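Local atomic coordinates of ABC-type amino acid transport system, periplasmic component (Caldanaerobacter subterraneus subsp. tengcongensis MB4, PDB entry 4YMX), a protein that binds arginine in a cleft between two lobes and probably delivers it to the membrane components of an amino acid ABC transporter. Residues A[129-134]-A[195-200]; A[136-141]-A[145-150]. All blocks are in the same frame, centred on the assembly; numbering follows the deposited sequence. Where two conformers were deposited one is given.

Contact 1 of 2, residues A[129-134]-A[195-200]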
ATOM      1  N   VAL A 129      -1.256  11.070  -4.117  1.00  4.26           N
ATOM      2  CA  VAL A 129      -0.843  12.449  -3.928  1.00  3.21           C
ATOM      3  C   VAL A 129       0.623  12.607  -4.310  1.00  3.56           C
ATOM      4  O   VAL A 129       1.320  11.638  -4.599  1.00  4.48           O
ATOM      5  CB  VAL A 129      -1.035  12.932  -2.475  1.00  3.94           C
ATOM      6  CG1 VAL A 129      -2.478  12.725  -2.011  1.00  5.23           C
ATOM      7  CG2 VAL A 129      -0.044  12.256  -1.532  1.00  5.93           C
ATOM      8  N   VAL A 130       1.083  13.848  -4.310  1.00  4.89           N
ATOM      9  CA  VAL A 130       2.479  14.156  -4.561  1.00  4.87           C
ATOM     10  C   VAL A 130       3.100  14.701  -3.272  1.00  5.61           C
ATOM     11  O   VAL A 130       2.482  15.495  -2.561  1.00  8.36           O
ATOM     12  CB  VAL A 130       2.603  15.175  -5.702  1.00  6.69           C
ATOM     13  CG1 VAL A 130       4.049  15.641  -5.851  1.00 12.38           C
ATOM     14  CG2 VAL A 130       2.095  14.566  -7.013  1.00  9.66           C
ATOM     15  N   VAL A 131       4.299  14.235  -2.943  1.00  4.64           N
ATOM     16  CA  VAL A 131       5.043  14.761  -1.807  1.00  5.10           C
ATOM     17  C   VAL A 131       6.263  15.526  -2.317  1.00  5.29           C
ATOM     18  O   VAL A 131       6.979  15.048  -3.200  1.00  4.85           O
ATOM     19  CB  VAL A 131       5.522  13.634  -0.855  1.00  5.59           C
ATOM     20  CG1 VAL A 131       6.256  14.228   0.346  1.00  6.57           C
ATOM     21  CG2 VAL A 131       4.347  12.783  -0.386  1.00  8.39           C
ATOM     22  N   VAL A 132       6.487  16.720  -1.772  1.00  5.67           N
ATOM     23  CA  VAL A 132       7.643  17.551  -2.121  1.00  5.96           C
ATOM     24  C   VAL A 132       8.210  18.155  -0.843  1.00  5.66           C
ATOM     25  O   VAL A 132       7.572  18.092   0.208  1.00  5.49           O
ATOM     26  CB  VAL A 132       7.262  18.694  -3.105  1.00  5.72           C
ATOM     27  CG1 VAL A 132       6.750  18.124  -4.423  1.00  7.36           C
ATOM     28  CG2 VAL A 132       6.238  19.636  -2.476  1.00  7.29           C
ATOM     29  N   LYS A 133       9.399  18.750  -0.924  1.00  8.04           N
ATOM     30  CA  LYS A 133       9.926  19.506   0.208  1.00  7.54           C
ATOM     31  C   LYS A 133       9.140  20.802   0.381  1.00  7.05           C
ATOM     32  O   LYS A 133       8.532  21.301  -0.579  1.00  5.92           O
ATOM     33  CB  LYS A 133      11.399  19.845   0.005  1.00  8.81           C
ATOM     34  CG  LYS A 133      12.338  18.655   0.005  1.00 13.99           C
ATOM     35  CD  LYS A 133      12.492  18.096   1.406  1.00 22.37           C
ATOM     36  CE  LYS A 133      13.870  17.502   1.630  1.00 29.93           C
ATOM     37  NZ  LYS A 133      14.949  18.517   1.737  1.00 25.23           N
ATOM     38  N   ASN A 134       9.163  21.351   1.592  1.00  8.25           N
ATOM     39  CA  ASN A 134       8.422  22.574   1.877  1.00  7.32           C
ATOM     40  C   ASN A 134       8.793  23.748   0.974  1.00  6.78           C
ATOM     41  O   ASN A 134       7.935  24.567   0.628  1.00 10.01           O
ATOM     42  CB  ASN A 134       8.569  22.970   3.349  1.00 12.96           C
ATOM     43  CG  ASN A 134       7.730  22.102   4.267  1.00 20.69           C
ATOM     44  OD1 ASN A 134       6.765  21.472   3.829  1.00 25.82           O
ATOM     45  ND2 ASN A 134       8.094  22.060   5.544  1.00 21.42           N
ATOM     46  N   THR A 195      -2.678   8.560   2.719  0.62  3.90           N
ATOM     47  CA  THR A 195      -2.585   8.134   4.114  0.62  5.60           C
ATOM     48  C   THR A 195      -1.170   7.713   4.484  0.62  5.86           C
ATOM     49  O   THR A 195      -0.725   7.914   5.614  0.62  5.94           O
ATOM     50  CB  THR A 195      -3.560   7.005   4.439  0.62  7.45           C
ATOM     51  OG1 THR A 195      -3.326   5.904   3.558  0.62  8.92           O
ATOM     52  CG2 THR A 195      -4.994   7.496   4.299  0.62  8.68           C
ATOM     53  N   VAL A 196      -0.467   7.120   3.529  1.00  3.28           N
ATOM     54  CA  VAL A 196       0.917   6.736   3.761  1.00  4.10           C
ATOM     55  C   VAL A 196       1.848   7.955   3.822  1.00  4.11           C
ATOM     56  O   VAL A 196       2.727   8.025   4.691  1.00  5.12           O
ATOM     57  CB  VAL A 196       1.377   5.713   2.707  1.00  4.58           C
ATOM     58  CG1 VAL A 196       2.841   5.371   2.892  1.00  4.27           C
ATOM     59  CG2 VAL A 196       0.540   4.441   2.829  1.00  4.42           C
ATOM     60  N   ALA A 197       1.652   8.908   2.914  1.00  3.39           N
ATOM     61  CA  ALA A 197       2.392  10.166   2.988  1.00  4.87           C
ATOM     62  C   ALA A 197       2.209  10.838   4.352  1.00  5.53           C
ATOM     63  O   ALA A 197       3.172  11.337   4.939  1.00  6.04           O
ATOM     64  CB  ALA A 197       1.973  11.106   1.868  1.00  5.23           C
ATOM     65  N   LYS A 198       0.979  10.859   4.858  1.00  5.48           N
ATOM     66  CA  LYS A 198       0.737  11.482   6.157  1.00  5.47           C
ATOM     67  C   LYS A 198       1.537  10.787   7.259  1.00  6.94           C
ATOM     68  O   LYS A 198       2.108  11.435   8.138  1.00  8.30           O
ATOM     69  CB  LYS A 198      -0.757  11.504   6.492  1.00  5.47           C
ATOM     70  CG  LYS A 198      -1.595  12.385   5.580  1.00  7.50           C
ATOM     71  CD  LYS A 198      -3.030  12.419   6.086  1.00 12.08           C
ATOM     72  CE  LYS A 198      -3.910  13.309   5.236  1.00 20.57           C
ATOM     73  NZ  LYS A 198      -5.332  13.261   5.706  1.00 26.47           N
ATOM     74  N   ALA A 199       1.607   9.463   7.200  1.00  6.24           N
ATOM     75  CA  ALA A 199       2.360   8.719   8.198  1.00  5.88           C
ATOM     76  C   ALA A 199       3.849   9.065   8.152  1.00  7.06           C
ATOM     77  O   ALA A 199       4.461   9.342   9.188  1.00  7.99           O
ATOM     78  CB  ALA A 199       2.150   7.231   8.008  1.00  6.50           C
ATOM     79  N   TYR A 200       4.433   9.055   6.956  1.00  5.96           N
ATOM     80  CA  TYR A 200       5.845   9.402   6.817  1.00  6.04           C
ATOM     81  C   TYR A 200       6.144  10.838   7.243  1.00  6.46           C
ATOM     82  O   TYR A 200       7.208  11.109   7.801  1.00  7.73           O
ATOM     83  CB  TYR A 200       6.317   9.171   5.383  1.00  5.96           C
ATOM     84  CG  TYR A 200       6.758   7.744   5.088  1.00  7.38           C
ATOM     85  CD1 TYR A 200       5.870   6.808   4.565  1.00  5.68           C
ATOM     86  CD2 TYR A 200       8.068   7.342   5.321  1.00  7.49           C
ATOM     87  CE1 TYR A 200       6.274   5.509   4.285  1.00  5.82           C
ATOM     88  CE2 TYR A 200       8.481   6.043   5.053  1.00  5.85           C
ATOM     89  CZ  TYR A 200       7.577   5.134   4.533  1.00  6.71           C
ATOM     90  OH  TYR A 200       7.989   3.849   4.257  1.00  7.73           O
TER

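Contact 2 of 2, residues A[136-141]-A[145-150]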
ATOM      1  N   SER A 136       9.866  23.507  -2.148  1.00  8.85           N
ATOM      2  CA  SER A 136       9.898  23.042  -3.527  1.00  8.47           C
ATOM      3  C   SER A 136       9.345  24.096  -4.477  1.00  6.51           C
ATOM      4  O   SER A 136       8.385  24.789  -4.146  1.00  8.11           O
ATOM      5  CB  SER A 136       9.047  21.787  -3.651  1.00  7.23           C
ATOM      6  OG  SER A 136       8.905  21.382  -5.003  1.00  8.34           O
ATOM      7  N   PRO A 137       9.915  24.181  -5.683  1.00  7.61           N
ATOM      8  CA  PRO A 137       9.336  25.041  -6.722  1.00  9.10           C
ATOM      9  C   PRO A 137       8.102  24.432  -7.389  1.00 10.44           C
ATOM     10  O   PRO A 137       7.469  25.074  -8.231  1.00 12.88           O
ATOM     11  CB  PRO A 137      10.471  25.165  -7.733  1.00  9.67           C
ATOM     12  CG  PRO A 137      11.215  23.857  -7.601  1.00 13.56           C
ATOM     13  CD  PRO A 137      11.154  23.512  -6.129  1.00  7.84           C
ATOM     14  N   ILE A 138       7.750  23.205  -7.018  1.00  7.56           N
ATOM     15  CA  ILE A 138       6.571  22.557  -7.590  1.00  7.83           C
ATOM     16  C   ILE A 138       5.308  22.937  -6.825  1.00  9.32           C
ATOM     17  O   ILE A 138       5.249  22.745  -5.613  1.00  8.45           O
ATOM     18  CB  ILE A 138       6.741  21.031  -7.533  1.00  8.18           C
ATOM     19  CG1 ILE A 138       7.900  20.607  -8.431  1.00  7.01           C
ATOM     20  CG2 ILE A 138       5.435  20.322  -7.912  1.00 10.64           C
ATOM     21  CD1 ILE A 138       8.335  19.166  -8.223  1.00  8.66           C
ATOM     22  N   SER A 139       4.304  23.466  -7.529  1.00  8.78           N
ATOM     23  CA  SER A 139       3.032  23.857  -6.908  1.00 10.17           C
ATOM     24  C   SER A 139       1.844  23.130  -7.509  1.00 10.98           C
ATOM     25  O   SER A 139       0.805  22.967  -6.864  1.00 11.07           O
ATOM     26  CB  SER A 139       2.796  25.360  -7.079  1.00 12.90           C
ATOM     27  OG  SER A 139       3.769  26.124  -6.409  1.00 14.37           O
ATOM     28  N   LYS A 140       1.974  22.729  -8.764  1.00 13.15           N
ATOM     29  CA  LYS A 140       0.843  22.158  -9.467  1.00 13.11           C
ATOM     30  C   LYS A 140       1.286  21.082 -10.440  1.00  8.03           C
ATOM     31  O   LYS A 140       2.488  20.913 -10.691  1.00  8.36           O
ATOM     32  CB  LYS A 140       0.056  23.252 -10.185  1.00 16.99           C
ATOM     33  CG  LYS A 140       0.852  23.996 -11.239  1.00 13.63           C
ATOM     34  CD  LYS A 140       0.055  25.187 -11.772  1.00 18.24           C
ATOM     35  CE  LYS A 140       0.813  25.916 -12.871  1.00 23.53           C
ATOM     36  NZ  LYS A 140       2.118  26.442 -12.399  1.00 20.64           N
ATOM     37  N   PHE A 141       0.304  20.374 -10.988  1.00 10.02           N
ATOM     38  CA  PHE A 141       0.550  19.216 -11.837  1.00  8.75           C
ATOM     39  C   PHE A 141       1.453  19.524 -13.036  1.00  6.26           C
ATOM     40  O   PHE A 141       2.357  18.745 -13.349  1.00  8.86           O
ATOM     41  CB  PHE A 141      -0.780  18.602 -12.280  1.00  8.04           C
ATOM     42  CG  PHE A 141      -0.635  17.292 -13.001  1.00  8.90           C
ATOM     43  CD1 PHE A 141      -0.286  16.141 -12.310  1.00  9.26           C
ATOM     44  CD2 PHE A 141      -0.861  17.211 -14.366  1.00  9.40           C
ATOM     45  CE1 PHE A 141      -0.163  14.930 -12.977  1.00 10.07           C
ATOM     46  CE2 PHE A 141      -0.742  16.006 -15.036  1.00 11.50           C
ATOM     47  CZ  PHE A 141      -0.388  14.860 -14.336  1.00 12.93           C
ATOM     48  N   LYS A 145       6.351  18.255 -15.058  1.00  7.83           N
ATOM     49  CA  LYS A 145       7.012  17.961 -16.330  1.00  9.16           C
ATOM     50  C   LYS A 145       8.528  18.012 -16.199  1.00  8.75           C
ATOM     51  O   LYS A 145       9.074  18.922 -15.568  1.00 10.05           O
ATOM     52  CB  LYS A 145       6.565  18.938 -17.420  1.00  8.82           C
ATOM     53  CG  LYS A 145       5.114  18.812 -17.799  1.00 22.09           C
ATOM     54  CD  LYS A 145       4.758  19.783 -18.910  1.00 22.05           C
ATOM     55  CE  LYS A 145       3.286  19.665 -19.239  1.00 32.96           C
ATOM     56  NZ  LYS A 145       2.483  19.678 -17.982  1.00 40.26           N
ATOM     57  N   VAL A 146       9.196  17.034 -16.812  1.00  8.36           N
ATOM     58  CA  VAL A 146      10.663  16.957 -16.860  1.00  8.68           C
ATOM     59  C   VAL A 146      11.335  16.739 -15.491  1.00 10.38           C
ATOM     60  O   VAL A 146      12.561  16.817 -15.371  1.00 14.95           O
ATOM     61  CB  VAL A 146      11.308  18.197 -17.580  1.00 10.47           C
ATOM     62  CG1 VAL A 146      12.672  17.826 -18.167  1.00 13.90           C
ATOM     63  CG2 VAL A 146      10.409  18.730 -18.696  1.00 12.57           C
ATOM     64  N   LYS A 147      10.537  16.466 -14.464  0.57  6.99           N
ATOM     65  CA  LYS A 147      11.074  16.296 -13.118  0.57  7.49           C
ATOM     66  C   LYS A 147      11.438  14.845 -12.808  0.57  7.41           C
ATOM     67  O   LYS A 147      10.969  13.912 -13.466  0.57  8.29           O
ATOM     68  CB  LYS A 147      10.074  16.808 -12.076  0.57  6.25           C
ATOM     69  CG  LYS A 147       9.754  18.292 -12.190  0.57  9.56           C
ATOM     70  CD  LYS A 147      10.908  19.148 -11.673  0.57 10.85           C
ATOM     71  CE  LYS A 147      10.546  20.627 -11.696  0.57 15.09           C
ATOM     72  NZ  LYS A 147      11.603  21.464 -11.050  0.57 14.95           N
ATOM     73  N   THR A 148      12.284  14.667 -11.797  1.00  7.85           N
ATOM     74  CA  THR A 148      12.660  13.342 -11.319  1.00  5.94           C
ATOM     75  C   THR A 148      11.674  12.959 -10.226  1.00  5.72           C
ATOM     76  O   THR A 148      11.575  13.631  -9.198  1.00  6.61           O
ATOM     77  CB  THR A 148      14.104  13.326 -10.800  1.00  8.93           C
ATOM     78  OG1 THR A 148      14.987  13.682 -11.875  1.00 11.13           O
ATOM     79  CG2 THR A 148      14.496  11.935 -10.276  1.00  7.37           C
ATOM     80  N   ILE A 149      10.919  11.897 -10.476  1.00  4.69           N
ATOM     81  CA  ILE A 149       9.827  11.504  -9.590  1.00  5.46           C
ATOM     82  C   ILE A 149      10.078  10.106  -9.041  1.00  6.77           C
ATOM     83  O   ILE A 149      10.204   9.144  -9.806  1.00  6.91           O
ATOM     84  CB  ILE A 149       8.489  11.521 -10.346  1.00  7.49           C
ATOM     85  CG1 ILE A 149       8.294  12.874 -11.040  1.00 10.08           C
ATOM     86  CG2 ILE A 149       7.334  11.189  -9.393  1.00  8.10           C
ATOM     87  CD1 ILE A 149       8.181  14.044 -10.103  1.00 14.60           C
ATOM     88  N   ALA A 150      10.166   9.991  -7.711  1.00  3.85           N
ATOM     89  CA  ALA A 150      10.381   8.693  -7.075  1.00  5.70           C
ATOM     90  C   ALA A 150       9.056   7.959  -6.927  1.00  5.28           C
ATOM     91  O   ALA A 150       8.053   8.541  -6.493  1.00  6.07           O
ATOM     92  CB  ALA A 150      11.057   8.846  -5.726  1.00  4.88           C
TER

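Contact 1 of 2, residues A[129-134]-A[195-200]
V196 O accepts the backbone N of Y200 at 3.0 Å, in the helical turn that carries A197 onto V129 and V131. The edge of the Y200 ring lies beside the same oxygen, which is in the plane of the ring. The contact itself is apolar. A197 CB is 3.7 Å from V131 CG2 and 4.1 Å from V129 CG2, so one methyl bridges two valine branches. V129 and V131 are two residues apart on a strand and put their side chains on the same face of the sheet. In V131, CG1 lies anti to the backbone N (chi1 -178°), which leaves CG2 as the branch facing A197. In V129, the touching CG2 sits between the backbone N and the carbonyl carbon (chi1 -55°). The fold is that of a type II periplasmic binding protein. Strand 128-133 is the antiparallel strand of one lobe's mixed sheet, bonded to strand 189-193 on one edge and to 207-210 on the other. Helix 194-201 follows strand 189-193 directly and folds back over the sheet. V192 and I209 also touch A197, while F179 and L182 of helix 175-183 pack on V131. Y200 stacks on F179, and its OH bonds to the backbone O of D46, a residue of the arginine pocket. The side chain of V129 is about 12 Å from the bound arginine.

Contact 2 of 2, residues A[136-141]-A[145-150]
K147 makes the apolar part of this contact with the aliphatic stretch of its chain. Its CE is 4.2 Å from I138 CG1. K147 bends at its second torsion (chi2 -75°) and is extended beyond it, which lays the outer methylenes alongside I138. NZ comes 4.2 Å from P137 CG, a van der Waals approach to the proline ring and not a polar bond. K147 was modelled in two conformers, so both distances hold for one of them. I138 is buried; P137 lies at the surface.

Hydrogen bonding within 136-141 is side chain to backbone: S136 OG accepts I138 N at 3.0 Å with an N-H...O angle of 162°. This is an ST turn, closed over P137 from S136 to I138. At the other end F141 O and K145 N are 4.4 Å apart, too far for a hydrogen bond. The whole unit is the connection from strand 128-133 to strand 148-152 in one lobe of the binding protein. Strand 148-152 pairs with strand 168-172, I149 bonding to K168 and K170, and T148 N bonds to the carboxylate of D188.

The ionic links involve the residues in between. K145 NZ forms a salt bridge with D142, after a side chain that runs extended to CE. K145 NZ stays 4.7 Å from F141 O. K140 NZ pairs with D143, whose carboxylate also accepts S139 N.

Overall arrangement
Contact 1 is core and contact 2 is surface, though both reach the same mixed sheet. Strand 128-133 leads into the loop that holds 136-141, so contact 2 is nested within the chain that contact 1 closes. Their centres are 14 Å apart. They touch through V132 CG1 and I138 CD1, 4.2 Å apart. Contact 1 joins a strand to a helix on one sheet face by methyl groups alone. Contact 2 joins a loop to the start of the next strand. There lysine methylenes supply the packing, and the ammonium groups of K140 and K145 pair with aspartates between the two segments.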